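Local coordinates for Exo-1,5-alpha-l-arabinofuranobiosidase (Gibberella zeae, PDB 2YDT), which probably hydrolyses alpha-1,5-linked arabinan from a chain end, releasing arabinobiose, and here holds an iminosugar inhibitor, at residues V279-G284 / L327-K332; G285-I290 / Q304-A309; P334-I339 / A356-L361; R297-T302 / W312-V317; L34-G39 / L90-R95. One frame throughout, in Å; residues are numbered along the deposited sequence.

Contact 1: V279-G284 / L327-K332; sequences VWTPYG and LLTFQK. With MN (manganese (II) ion), chain J.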
# COMPACT_ATOMS: atom_id res chain seq x y z
N VAL A 279 7.94 5.48 -0.85
CA VAL A 279 9.14 4.69 -1.11
C VAL A 279 10.34 5.58 -0.85
O VAL A 279 10.20 6.81 -0.74
CB VAL A 279 9.24 4.10 -2.54
CG1 VAL A 279 8.12 3.11 -2.76
CG2 VAL A 279 9.18 5.22 -3.60
N TRP A 280 11.52 4.95 -0.78
CA TRP A 280 12.79 5.67 -0.77
C TRP A 280 13.67 5.06 -1.85
O TRP A 280 13.75 3.84 -2.02
CB TRP A 280 13.48 5.59 0.60
CG TRP A 280 14.88 6.22 0.61
CD1 TRP A 280 15.17 7.52 0.80
CD2 TRP A 280 16.12 5.56 0.34
NE1 TRP A 280 16.54 7.73 0.72
CE2 TRP A 280 17.14 6.55 0.41
CE3 TRP A 280 16.47 4.26 0.04
CZ2 TRP A 280 18.50 6.23 0.23
CZ3 TRP A 280 17.84 3.95 -0.17
CH2 TRP A 280 18.82 4.95 -0.07
N THR A 281 14.39 5.96 -2.54
CA THR A 281 15.39 5.55 -3.52
C THR A 281 16.74 6.20 -3.17
O THR A 281 16.74 7.33 -2.69
CB THR A 281 14.98 5.97 -4.96
OG1 THR A 281 16.11 5.76 -5.81
CG2 THR A 281 14.48 7.41 -5.06
N PRO A 282 17.85 5.51 -3.46
CA PRO A 282 19.20 6.11 -3.30
C PRO A 282 19.48 7.27 -4.26
O PRO A 282 20.44 8.04 -4.03
CB PRO A 282 20.17 4.96 -3.58
CG PRO A 282 19.40 3.81 -3.92
CD PRO A 282 17.93 4.09 -3.84
N TYR A 283 18.65 7.44 -5.30
CA TYR A 283 18.81 8.57 -6.22
C TYR A 283 18.83 9.91 -5.47
O TYR A 283 18.04 10.14 -4.56
CB TYR A 283 17.70 8.60 -7.29
CG TYR A 283 17.75 9.90 -8.08
CD1 TYR A 283 18.64 10.02 -9.15
CD2 TYR A 283 16.99 11.01 -7.72
CE1 TYR A 283 18.75 11.22 -9.84
CE2 TYR A 283 17.10 12.21 -8.40
CZ TYR A 283 17.98 12.29 -9.47
OH TYR A 283 18.12 13.47 -10.18
N GLY A 284 19.74 10.80 -5.86
CA GLY A 284 19.64 12.20 -5.50
C GLY A 284 20.65 12.70 -4.50
O GLY A 284 20.51 13.78 -3.98
N LEU A 327 3.82 3.15 -5.69
CA LEU A 327 5.14 3.49 -6.24
C LEU A 327 6.12 2.34 -6.12
O LEU A 327 6.02 1.48 -5.22
CB LEU A 327 5.72 4.68 -5.46
CG LEU A 327 4.93 5.97 -5.37
CD1 LEU A 327 5.56 6.98 -4.31
CD2 LEU A 327 4.82 6.65 -6.74
N LEU A 328 7.07 2.30 -7.05
CA LEU A 328 8.09 1.29 -7.06
C LEU A 328 9.40 1.92 -7.57
O LEU A 328 9.39 2.65 -8.57
CB LEU A 328 7.66 0.14 -7.98
CG LEU A 328 8.63 -0.99 -8.12
CD1 LEU A 328 7.90 -2.32 -8.28
CD2 LEU A 328 9.61 -0.69 -9.30
N THR A 329 10.49 1.65 -6.88
CA THR A 329 11.83 2.07 -7.33
C THR A 329 12.58 0.85 -7.88
O THR A 329 12.41 -0.26 -7.38
CB THR A 329 12.59 2.79 -6.18
OG1 THR A 329 13.81 3.33 -6.72
CG2 THR A 329 12.92 1.82 -5.06
N PHE A 330 13.40 1.01 -8.93
CA PHE A 330 14.07 -0.11 -9.59
C PHE A 330 15.47 -0.30 -9.07
O PHE A 330 16.23 0.67 -9.00
CB PHE A 330 14.16 0.14 -11.11
CG PHE A 330 12.81 0.09 -11.84
CD1 PHE A 330 12.43 -1.06 -12.50
CD2 PHE A 330 11.95 1.17 -11.84
CE1 PHE A 330 11.18 -1.13 -13.19
CE2 PHE A 330 10.72 1.09 -12.51
CZ PHE A 330 10.36 -0.05 -13.19
N GLN A 331 15.78 -1.54 -8.72
CA GLN A 331 17.04 -1.88 -8.04
C GLN A 331 18.25 -1.44 -8.89
O GLN A 331 19.20 -0.87 -8.35
CB GLN A 331 17.08 -3.42 -7.70
CG GLN A 331 17.05 -4.39 -8.93
CD GLN A 331 16.35 -5.79 -8.78
OE1 GLN A 331 15.72 -6.14 -7.77
NE2 GLN A 331 16.48 -6.60 -9.83
N LYS A 332 18.18 -1.66 -10.18
CA LYS A 332 19.32 -1.43 -11.07
C LYS A 332 19.42 -0.02 -11.57
O LYS A 332 20.43 0.34 -12.19
CB LYS A 332 19.26 -2.38 -12.26
CG LYS A 332 19.17 -3.82 -11.80
CD LYS A 332 20.17 -4.75 -12.41
CE LYS A 332 19.78 -5.08 -13.85
NZ LYS A 332 20.49 -6.32 -14.36
MN MN J . 15.37 -6.20 -5.40
O HOH W 1 13.70 -7.65 -5.48
O HOH W 2 13.90 -4.74 -6.08
O HOH W 3 15.15 -5.98 -3.57
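V279 lies against L327 where two blades of a six-bladed beta-propeller meet. Strands 277-281 and 326-330 are edge strands of neighbouring four-stranded sheets. They run nearly parallel, with short axes 7.2 Å apart and 20° between their directions. No clear hydrogen bond joins them, so side chains make the seam.

V279 carries most of the apolar part. Its CG1, anti to the carbonyl carbon, comes within 3.9 Å of L327 CB. The same methyl sits 3.6 Å from the carbonyl O of L327. CG2 of V279 reaches the CB and CD1 of L327, so both branches of the valine bear on the leucine. L327 also packs on I339 and V291, one from each sheet.

Two residues on, T329 meets T281, the two side chains slanting past each other. T329 has two conformers. In the one described, its OG1 is 3.4 Å from T281 CB and its CG2 lies near W280 O; both contacts are certain for that copy alone. T281 OG1 donates to P334 O and accepts from Y283 N at 3.1 Å, an ST turn.

Beyond the strand, Q331 OE1 binds a manganese ion at 2.4 Å, and three waters also bind it.

Contact 2: G285-I290 / Q304-A309; sequences GKNGTI and QALGDA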
# COMPACT_ATOMS: atom_id res chain seq x y z
N GLY A 285 21.66 11.91 -4.19
CA GLY A 285 22.64 12.35 -3.19
C GLY A 285 22.69 11.44 -1.99
O GLY A 285 22.06 10.37 -1.95
N LYS A 286 23.46 11.84 -0.99
CA LYS A 286 23.72 10.96 0.14
C LYS A 286 22.45 10.59 0.91
O LYS A 286 22.36 9.46 1.40
CB LYS A 286 24.75 11.59 1.10
CG LYS A 286 24.33 12.92 1.73
CD LYS A 286 25.20 13.29 2.95
CE LYS A 286 24.82 12.48 4.22
NZ LYS A 286 25.63 11.22 4.37
N ASN A 287 21.48 11.50 0.99
CA ASN A 287 20.21 11.22 1.68
C ASN A 287 19.15 10.52 0.81
O ASN A 287 18.06 10.22 1.30
CB ASN A 287 19.57 12.49 2.17
CG ASN A 287 20.40 13.21 3.22
OD1 ASN A 287 21.17 12.60 3.96
ND2 ASN A 287 20.18 14.51 3.32
N GLY A 288 19.49 10.25 -0.45
CA GLY A 288 18.53 9.75 -1.44
C GLY A 288 17.32 10.63 -1.51
O GLY A 288 17.35 11.84 -1.17
N THR A 289 16.20 10.05 -1.97
CA THR A 289 14.96 10.78 -2.19
C THR A 289 13.79 9.95 -1.65
O THR A 289 13.58 8.82 -2.14
CB THR A 289 14.71 11.07 -3.69
OG1 THR A 289 15.85 11.73 -4.26
CG2 THR A 289 13.51 12.00 -3.88
N ILE A 290 13.08 10.51 -0.68
CA ILE A 290 11.79 9.95 -0.21
C ILE A 290 10.77 10.41 -1.23
O ILE A 290 10.74 11.57 -1.58
CB ILE A 290 11.37 10.43 1.21
CG1 ILE A 290 12.45 10.15 2.25
CG2 ILE A 290 10.01 9.81 1.60
CD1 ILE A 290 12.33 10.90 3.54
N GLN A 304 14.53 15.15 0.15
CA GLN A 304 15.91 14.76 0.09
C GLN A 304 16.66 15.19 1.36
O GLN A 304 17.89 15.24 1.36
CB GLN A 304 16.58 15.36 -1.18
CG GLN A 304 16.01 14.75 -2.47
CD GLN A 304 16.67 15.23 -3.75
OE1 GLN A 304 16.72 14.48 -4.75
NE2 GLN A 304 17.14 16.46 -3.75
N ALA A 305 15.92 15.41 2.44
CA ALA A 305 16.45 15.85 3.74
C ALA A 305 16.00 14.93 4.88
O ALA A 305 15.79 15.38 6.02
CB ALA A 305 16.07 17.28 3.96
N LEU A 306 15.85 13.64 4.58
CA LEU A 306 15.60 12.61 5.60
C LEU A 306 14.32 12.84 6.37
O LEU A 306 14.17 12.41 7.53
CB LEU A 306 16.83 12.50 6.54
CG LEU A 306 18.11 12.14 5.82
CD1 LEU A 306 19.29 12.28 6.80
CD2 LEU A 306 18.10 10.73 5.21
N GLY A 307 13.35 13.52 5.74
CA GLY A 307 12.07 13.77 6.34
C GLY A 307 11.91 15.09 7.06
O GLY A 307 10.91 15.31 7.75
N ASP A 308 12.88 15.99 6.88
CA ASP A 308 12.76 17.36 7.40
C ASP A 308 11.45 17.96 6.92
O ASP A 308 11.17 18.00 5.72
CB ASP A 308 14.00 18.15 6.96
CG ASP A 308 13.99 19.59 7.39
OD1 ASP A 308 12.95 20.23 7.54
OD2 ASP A 308 15.12 20.13 7.51
N ALA A 309 10.62 18.40 7.86
CA ALA A 309 9.29 18.91 7.50
C ALA A 309 9.27 20.16 6.63
O ALA A 309 8.23 20.47 6.04
CB ALA A 309 8.41 19.09 8.76
O HOH W 4 15.88 11.89 2.20
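N287 and Q304 both have CG anti to the carbonyl carbon (chi1 -64° and -67°), and Q304 stays extended beyond it. In N287 this sets CG beside the backbone N; chi2 turns ND2 to Q304 O. Q304 runs side by side with T289, pointing the same way.

N287 ND2 donates to Q304 O at 3.1 Å, and the acceptor lies in the amide plane. The N-H points well at the oxygen, with an angle of 160°. The other end of the amide meets a leucine: OD1 is 3.4 Å from L306 CD1. The two side chains cross at about a right angle. The backbone nearby is joined by a water, which donates to N287 O and accepts from L306 N.

T289 OG1 lies 2.9 Å from Q304 OE1, but Y283 O competes for the same proton. The bond to Q304 is therefore unsettled. CG of Q304 also packs 3.5 Å from G288 O. Deeper in, I290 CD1 touches G307 N at 3.6 Å.

A type I turn, G285-G288, sits beside a type I' turn, A305-D308. These two turns lie in alternate strand connections at one end of a four-stranded antiparallel sheet, the blade architecture of a beta-propeller.

Contact 3: P334-I339 / A356-L361; sequences PDLLMI and ASVVRL. With SO4 (sulfate ion), chain D.
The R360 guanidinium has L336 CD2 over the centre of one face, 3.7 Å above the plane. Its edge is taken by anions. NH1 donates to D335 OD2 at 3.2 Å, a salt bridge that is in the guanidinium plane but meets the carboxylate on its anti side, 33° out of plane. NE and NH2 bind two oxygens of a sulfate ion, probably from the crystallisation liquor, with NE 2.8 Å from O2. D333 also forms a salt bridge with NH1, and S362 bonds D335 OD2.

Away from this end the strands pair in regular antiparallel fashion. L337 with V359 and I339 with S357 are hydrogen-bonded pairs. L337 N reaches V359 O at 2.9 Å, as I339 N does S357 O. L336, M338 and V358 share the face of R360, and M338 CE touches V358 CG2 at 3.9 Å. L337, I339, S357 and V359 lie on the other face, where L337 and I339 pack on I300 of the neighbouring sheet. Just past the ladder, L361 N donates to D335 O at 3.0 Å.

Strand 354-360 also pairs with the N-terminal strand 11-17. One sheet thus joins both chain ends, the "Velcro" closure of a beta-propeller.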
# COMPACT_ATOMS: atom_id res chain seq x y z
N PRO A 334 18.12 3.46 -9.72
CA PRO A 334 17.40 4.23 -8.71
C PRO A 334 16.74 5.52 -9.22
O PRO A 334 15.90 6.08 -8.54
CB PRO A 334 18.50 4.57 -7.71
CG PRO A 334 19.50 3.48 -7.86
CD PRO A 334 19.50 3.16 -9.30
N ASP A 335 17.14 6.01 -10.40
CA ASP A 335 16.49 7.18 -11.02
C ASP A 335 15.09 6.84 -11.54
O ASP A 335 14.26 7.71 -11.64
CB ASP A 335 17.36 7.66 -12.19
CG ASP A 335 16.99 9.04 -12.70
OD1 ASP A 335 16.31 9.83 -12.02
OD2 ASP A 335 17.43 9.35 -13.83
N LEU A 336 14.84 5.57 -11.83
CA LEU A 336 13.54 5.17 -12.41
C LEU A 336 12.49 4.97 -11.31
O LEU A 336 12.78 4.32 -10.26
CB LEU A 336 13.68 3.87 -13.21
CG LEU A 336 14.49 3.96 -14.52
CD1 LEU A 336 14.61 2.52 -15.15
CD2 LEU A 336 13.85 4.97 -15.45
N LEU A 337 11.30 5.48 -11.56
CA LEU A 337 10.20 5.37 -10.61
C LEU A 337 8.94 4.93 -11.37
O LEU A 337 8.50 5.61 -12.29
CB LEU A 337 9.95 6.71 -9.94
CG LEU A 337 8.76 6.80 -8.95
CD1 LEU A 337 9.10 6.12 -7.59
CD2 LEU A 337 8.34 8.24 -8.72
N MET A 338 8.34 3.81 -10.93
CA MET A 338 7.03 3.40 -11.47
C MET A 338 5.93 3.95 -10.58
O MET A 338 6.05 3.92 -9.33
CB MET A 338 6.93 1.87 -11.55
CG MET A 338 5.54 1.37 -11.87
SD MET A 338 5.50 -0.46 -12.07
CE MET A 338 5.91 -0.46 -13.72
N ILE A 339 4.87 4.46 -11.21
CA ILE A 339 3.70 4.99 -10.56
C ILE A 339 2.51 4.21 -11.13
O ILE A 339 2.31 4.18 -12.36
CB ILE A 339 3.51 6.51 -10.83
CG1 ILE A 339 4.84 7.24 -10.61
CG2 ILE A 339 2.36 7.06 -9.96
CD1 ILE A 339 4.84 8.70 -11.06
N ALA A 356 0.07 2.10 -15.54
CA ALA A 356 1.30 2.57 -14.88
C ALA A 356 2.09 3.47 -15.82
O ALA A 356 1.91 3.40 -17.05
CB ALA A 356 2.17 1.42 -14.43
N SER A 357 2.96 4.26 -15.22
CA SER A 357 3.98 5.02 -15.94
C SER A 357 5.33 4.76 -15.25
O SER A 357 5.37 4.50 -14.05
CB SER A 357 3.68 6.51 -15.84
OG SER A 357 2.46 6.87 -16.45
N VAL A 358 6.43 4.87 -16.01
CA VAL A 358 7.76 4.87 -15.44
C VAL A 358 8.40 6.20 -15.86
O VAL A 358 8.44 6.50 -17.05
CB VAL A 358 8.62 3.69 -15.87
CG1 VAL A 358 10.10 3.91 -15.48
CG2 VAL A 358 8.06 2.40 -15.27
N VAL A 359 8.82 6.96 -14.88
CA VAL A 359 9.46 8.29 -15.06
C VAL A 359 10.87 8.26 -14.49
O VAL A 359 11.24 7.35 -13.75
CB VAL A 359 8.68 9.40 -14.37
CG1 VAL A 359 7.25 9.45 -14.90
CG2 VAL A 359 8.70 9.24 -12.82
N ARG A 360 11.71 9.23 -14.88
CA ARG A 360 12.99 9.45 -14.27
C ARG A 360 12.92 10.67 -13.35
O ARG A 360 12.50 11.75 -13.75
CB ARG A 360 14.07 9.73 -15.36
CG ARG A 360 14.61 8.53 -15.98
CD ARG A 360 15.84 8.82 -16.90
NE ARG A 360 16.17 7.57 -17.54
CZ ARG A 360 16.86 6.60 -16.97
NH1 ARG A 360 17.42 6.76 -15.79
NH2 ARG A 360 17.04 5.48 -17.62
N LEU A 361 13.40 10.51 -12.12
CA LEU A 361 13.37 11.57 -11.14
C LEU A 361 14.30 12.70 -11.62
O LEU A 361 13.97 13.87 -11.40
CB LEU A 361 13.81 11.05 -9.78
CG LEU A 361 12.80 10.15 -9.10
CD1 LEU A 361 13.45 9.46 -7.87
CD2 LEU A 361 11.53 10.95 -8.75
S SO4 D . 14.92 6.44 -20.91
O1 SO4 D . 15.43 5.28 -20.21
O2 SO4 D . 14.89 7.61 -20.08
O3 SO4 D . 15.74 6.58 -22.12
O4 SO4 D . 13.59 6.21 -21.46

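Contact 4: R297-T302 / W312-V317; sequences RSEIFT and WKKWDV. With MN (manganese (II) ion), chain M.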
# COMPACT_ATOMS: atom_id res chain seq x y z
N ARG A 297 -4.46 13.79 -5.57
CA ARG A 297 -3.71 14.65 -6.52
C ARG A 297 -2.81 13.82 -7.36
O ARG A 297 -2.44 12.72 -6.95
CB ARG A 297 -2.83 15.65 -5.75
CG ARG A 297 -3.61 16.53 -4.83
CD ARG A 297 -2.76 17.62 -4.27
NE ARG A 297 -2.28 18.47 -5.36
CZ ARG A 297 -2.70 19.70 -5.61
NH1 ARG A 297 -3.63 20.28 -4.83
NH2 ARG A 297 -2.17 20.36 -6.64
N SER A 298 -2.37 14.35 -8.52
CA SER A 298 -1.52 13.59 -9.42
C SER A 298 -0.02 13.75 -9.22
O SER A 298 0.76 12.93 -9.71
CB SER A 298 -1.88 13.90 -10.88
OG SER A 298 -1.64 15.26 -11.17
N GLU A 299 0.39 14.81 -8.51
CA GLU A 299 1.80 15.06 -8.32
C GLU A 299 2.47 14.03 -7.41
O GLU A 299 1.79 13.29 -6.66
CB GLU A 299 2.06 16.46 -7.76
CG GLU A 299 1.50 17.57 -8.67
CD GLU A 299 0.11 18.02 -8.35
OE1 GLU A 299 -0.59 17.39 -7.55
OE2 GLU A 299 -0.31 19.07 -8.89
N ILE A 300 3.80 13.98 -7.47
CA ILE A 300 4.60 13.27 -6.46
C ILE A 300 5.23 14.33 -5.54
O ILE A 300 5.48 15.48 -5.96
CB ILE A 300 5.62 12.31 -7.05
CG1 ILE A 300 6.69 13.04 -7.90
CG2 ILE A 300 4.86 11.15 -7.81
CD1 ILE A 300 7.90 12.20 -8.22
N PHE A 301 5.47 13.91 -4.30
CA PHE A 301 6.03 14.73 -3.24
C PHE A 301 7.35 14.11 -2.80
O PHE A 301 7.43 12.92 -2.48
CB PHE A 301 5.05 14.86 -2.11
CG PHE A 301 3.79 15.56 -2.51
CD1 PHE A 301 3.63 16.92 -2.34
CD2 PHE A 301 2.77 14.86 -3.14
CE1 PHE A 301 2.47 17.57 -2.77
CE2 PHE A 301 1.60 15.51 -3.56
CZ PHE A 301 1.47 16.88 -3.37
N THR A 302 8.42 14.92 -2.79
CA THR A 302 9.75 14.38 -2.55
C THR A 302 10.43 15.06 -1.37
O THR A 302 10.13 16.19 -1.06
CB THR A 302 10.69 14.50 -3.79
OG1 THR A 302 10.89 15.90 -4.11
CG2 THR A 302 10.12 13.75 -5.00
N TRP A 312 9.81 19.36 1.81
CA TRP A 312 8.97 18.62 0.82
C TRP A 312 8.78 19.47 -0.42
O TRP A 312 8.44 20.67 -0.31
CB TRP A 312 7.62 18.21 1.39
CG TRP A 312 7.75 17.16 2.45
CD1 TRP A 312 7.86 17.36 3.81
CD2 TRP A 312 7.81 15.74 2.25
NE1 TRP A 312 7.97 16.14 4.47
CE2 TRP A 312 7.96 15.14 3.53
CE3 TRP A 312 7.77 14.92 1.12
CZ2 TRP A 312 8.04 13.73 3.71
CZ3 TRP A 312 7.86 13.52 1.31
CH2 TRP A 312 7.98 12.96 2.58
N LYS A 313 8.97 18.85 -1.58
CA LYS A 313 8.76 19.50 -2.88
C LYS A 313 7.70 18.71 -3.67
O LYS A 313 7.46 17.54 -3.38
CB LYS A 313 10.06 19.57 -3.68
CG LYS A 313 11.32 20.07 -2.91
CD LYS A 313 11.17 21.40 -2.26
CE LYS A 313 12.50 21.94 -1.70
NZ LYS A 313 12.23 23.02 -0.67
N LYS A 314 7.08 19.36 -4.64
CA LYS A 314 6.01 18.77 -5.42
C LYS A 314 6.35 18.81 -6.91
O LYS A 314 6.83 19.85 -7.39
CB LYS A 314 4.74 19.52 -5.13
CG LYS A 314 3.55 19.28 -6.10
CD LYS A 314 2.37 20.14 -5.73
CE LYS A 314 2.45 21.51 -6.40
NZ LYS A 314 1.13 22.15 -6.50
N TRP A 315 6.06 17.74 -7.65
CA TRP A 315 6.38 17.61 -9.08
C TRP A 315 5.28 16.92 -9.87
O TRP A 315 4.76 15.88 -9.44
CB TRP A 315 7.69 16.84 -9.33
CG TRP A 315 8.81 17.16 -8.36
CD1 TRP A 315 9.10 16.50 -7.22
CD2 TRP A 315 9.76 18.23 -8.45
NE1 TRP A 315 10.17 17.06 -6.57
CE2 TRP A 315 10.60 18.13 -7.32
CE3 TRP A 315 10.00 19.23 -9.38
CZ2 TRP A 315 11.65 19.02 -7.08
CZ3 TRP A 315 11.05 20.11 -9.16
CH2 TRP A 315 11.86 20.00 -8.02
N ASP A 316 4.95 17.46 -11.05
CA ASP A 316 3.98 16.83 -11.93
C ASP A 316 4.56 15.59 -12.55
O ASP A 316 5.77 15.49 -12.82
CB ASP A 316 3.58 17.79 -13.07
CG ASP A 316 2.77 18.93 -12.61
OD1 ASP A 316 1.83 18.74 -11.81
OD2 ASP A 316 3.06 20.07 -13.03
N VAL A 317 3.67 14.61 -12.79
CA VAL A 317 4.01 13.39 -13.49
C VAL A 317 2.85 13.04 -14.43
O VAL A 317 1.76 13.57 -14.25
CB VAL A 317 4.25 12.20 -12.49
CG1 VAL A 317 5.51 12.43 -11.61
CG2 VAL A 317 3.00 11.94 -11.66
MN MN M . 0.36 20.06 -10.91
O HOH W 5 0.89 15.91 -12.26
O HOH W 6 1.43 20.97 -9.93
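I300 and W315 form a hydrogen-bonded antiparallel pair in the tight part of this contact. I300 N donates to W315 O at 2.9 Å, and T302 with K313 repeats the pattern. Between them F301 lies side by side with K314, its CE1 3.8 Å from K314 CB. On the face of I300 the W315 indole crosses T302 at about a right angle. Its NE1 donates to T302 OG1 at 2.8 Å with the oxygen in the ring plane. I300 CG1 also touches V317 CG1 at 3.9 Å. Helix 361-364 covers I300, W315 and V317 through V364.

The other end is looser: regular pairing has stopped, D316 is exposed, and a metal ion and a water stand between the segments. The E299 and D316 side chains lie side by side, their carboxylate planes 29° apart. E299 OE2 binds a manganese ion at 2.4 Å, D316 OD1 at 2.2 Å. R297 holds E299 side-on, NE to OE1 at 3.0 Å and NH2 to OE2. This second-shell grip would limit rotation of the carboxylate. The water links S298 OG, D316 OD1 and V317 N.

This is the outer beta-hairpin of a propeller blade, with a manganese site at its open end.

Contact 5: L34-G39 / L90-R95; sequences LELSDG and LYELPR. With SO4 (sulfate ion), chain H.
L34 and L90 make the apolar part of the contact, CB to CB at 3.8 Å. L34 has CG anti to the backbone N (chi1 176°), and its CD1 rests 3.7 Å from E92 N. L34 also packs on V105, and L90 on L42. Strands 28-35 and 87-92 thus meet as edge strands of adjacent propeller blades.

The direct hydrogen bond comes from S37 N, which donates to E92 OE2 at 2.9 Å. It uses the syn lone pair, and the N-H angle is 148°. E92 is extended and reaches across the gap to the start of the turn L36-G39.

A water bridges the segments. It donates to E35 O at 2.8 Å and to E92 OE1 at 2.6 Å. This same water is bound to the manganese ion held by Q331.

Both oxygens of E92 are therefore engaged, one by an amide N-H and one by a metal-bound water. The metal would polarise that water and strengthen its donation, consistent with an ionised E92 in the second shell of the site.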
# COMPACT_ATOMS: atom_id res chain seq x y z
N LEU A 34 5.44 -5.04 -7.67
CA LEU A 34 6.60 -5.66 -6.99
C LEU A 34 7.72 -5.95 -7.97
O LEU A 34 7.47 -6.52 -9.03
CB LEU A 34 6.16 -6.97 -6.31
CG LEU A 34 7.25 -7.81 -5.64
CD1 LEU A 34 7.80 -7.06 -4.41
CD2 LEU A 34 6.77 -9.25 -5.25
N GLU A 35 8.95 -5.59 -7.59
CA GLU A 35 10.13 -6.01 -8.38
C GLU A 35 10.81 -7.19 -7.70
O GLU A 35 11.21 -7.08 -6.54
CB GLU A 35 11.14 -4.87 -8.52
CG GLU A 35 12.30 -5.20 -9.47
CD GLU A 35 13.34 -4.07 -9.59
OE1 GLU A 35 13.78 -3.58 -8.53
OE2 GLU A 35 13.70 -3.72 -10.73
N LEU A 36 10.96 -8.30 -8.42
CA LEU A 36 11.69 -9.45 -7.92
C LEU A 36 13.19 -9.28 -8.09
O LEU A 36 13.64 -8.40 -8.82
CB LEU A 36 11.22 -10.71 -8.61
CG LEU A 36 9.73 -11.02 -8.60
CD1 LEU A 36 9.50 -12.41 -9.23
CD2 LEU A 36 9.18 -10.91 -7.16
N SER A 37 13.96 -10.13 -7.41
CA SER A 37 15.42 -10.00 -7.44
C SER A 37 16.00 -10.25 -8.82
O SER A 37 17.11 -9.76 -9.11
CB SER A 37 16.03 -10.97 -6.43
OG SER A 37 15.78 -12.28 -6.82
N ASP A 38 15.27 -10.95 -9.68
CA ASP A 38 15.68 -11.18 -11.09
C ASP A 38 15.23 -10.09 -12.08
O ASP A 38 15.48 -10.21 -13.28
CB ASP A 38 15.27 -12.57 -11.55
CG ASP A 38 13.79 -12.76 -11.70
OD1 ASP A 38 13.00 -11.77 -11.57
OD2 ASP A 38 13.41 -13.95 -11.93
N GLY A 39 14.58 -9.05 -11.59
CA GLY A 39 14.16 -7.94 -12.40
C GLY A 39 12.75 -8.05 -12.98
O GLY A 39 12.25 -7.07 -13.52
N LEU A 90 1.83 -7.03 -2.36
CA LEU A 90 2.88 -7.97 -2.75
C LEU A 90 4.19 -7.58 -2.09
O LEU A 90 4.52 -6.38 -1.94
CB LEU A 90 3.07 -7.95 -4.28
CG LEU A 90 1.87 -8.49 -5.09
CD1 LEU A 90 2.06 -8.15 -6.59
CD2 LEU A 90 1.80 -10.03 -4.87
N TYR A 91 5.01 -8.59 -1.78
CA TYR A 91 6.26 -8.36 -1.04
C TYR A 91 7.19 -9.55 -1.32
O TYR A 91 6.76 -10.70 -1.33
CB TYR A 91 5.97 -8.31 0.46
CG TYR A 91 7.19 -8.10 1.32
CD1 TYR A 91 7.80 -6.86 1.35
CD2 TYR A 91 7.73 -9.14 2.06
CE1 TYR A 91 8.95 -6.64 2.07
CE2 TYR A 91 8.87 -8.92 2.83
CZ TYR A 91 9.47 -7.68 2.83
OH TYR A 91 10.64 -7.44 3.56
N GLU A 92 8.47 -9.28 -1.51
CA GLU A 92 9.44 -10.37 -1.68
C GLU A 92 10.28 -10.50 -0.42
O GLU A 92 10.90 -9.52 0.04
CB GLU A 92 10.35 -10.06 -2.88
CG GLU A 92 11.38 -11.16 -3.20
CD GLU A 92 12.42 -10.71 -4.23
OE1 GLU A 92 13.14 -9.70 -3.99
OE2 GLU A 92 12.53 -11.38 -5.27
N LEU A 93 10.37 -11.73 0.11
CA LEU A 93 11.25 -11.95 1.26
C LEU A 93 12.72 -11.65 0.96
O LEU A 93 13.30 -12.22 0.01
CB LEU A 93 11.14 -13.41 1.72
CG LEU A 93 9.79 -13.85 2.31
CD1 LEU A 93 9.94 -15.24 3.03
CD2 LEU A 93 9.16 -12.81 3.29
N PRO A 94 13.34 -10.79 1.78
CA PRO A 94 14.77 -10.47 1.59
C PRO A 94 15.68 -11.42 2.37
O PRO A 94 16.88 -11.33 2.24
CB PRO A 94 14.86 -9.04 2.12
CG PRO A 94 13.85 -8.99 3.20
CD PRO A 94 12.74 -9.93 2.81
N ARG A 95 15.09 -12.30 3.17
CA ARG A 95 15.78 -13.32 3.94
C ARG A 95 14.73 -14.38 4.24
O ARG A 95 13.54 -14.17 3.99
CB ARG A 95 16.27 -12.69 5.25
CG ARG A 95 15.08 -12.26 6.08
CD ARG A 95 15.37 -11.46 7.28
NE ARG A 95 16.29 -12.13 8.16
CZ ARG A 95 15.99 -13.12 8.99
NH1 ARG A 95 14.75 -13.60 9.11
NH2 ARG A 95 16.96 -13.63 9.75
S SO4 H . 12.18 -4.72 2.84
O1 SO4 H . 11.54 -5.23 4.02
O2 SO4 H . 11.26 -3.79 2.13
O3 SO4 H . 13.42 -4.06 3.22
O4 SO4 H . 12.55 -5.79 1.93
O HOH W 1 13.70 -7.65 -5.48

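From the N terminus, contact 5 comes first and closes a loop of 50 residues between the first two inner strands. Contact 1 opens much later, joining strands 277-281 and 326-330. Contacts 2 and 4 are both nested inside its loop. Their segments alternate, so these two cross: 285-290, 297-302, 304-309, 312-317. All belong to the blade that starts with 277-281. Contact 3 follows contact 1 in series and closes a short loop of 16 residues; strands 326-330 and 336-341 are neighbours in the closing sheet. I300 of contact 4 packs on L337 and L361 of contact 3, tying the two blades. E35 of contact 5 bonds Q331 of contact 1, joining the first blade to the last.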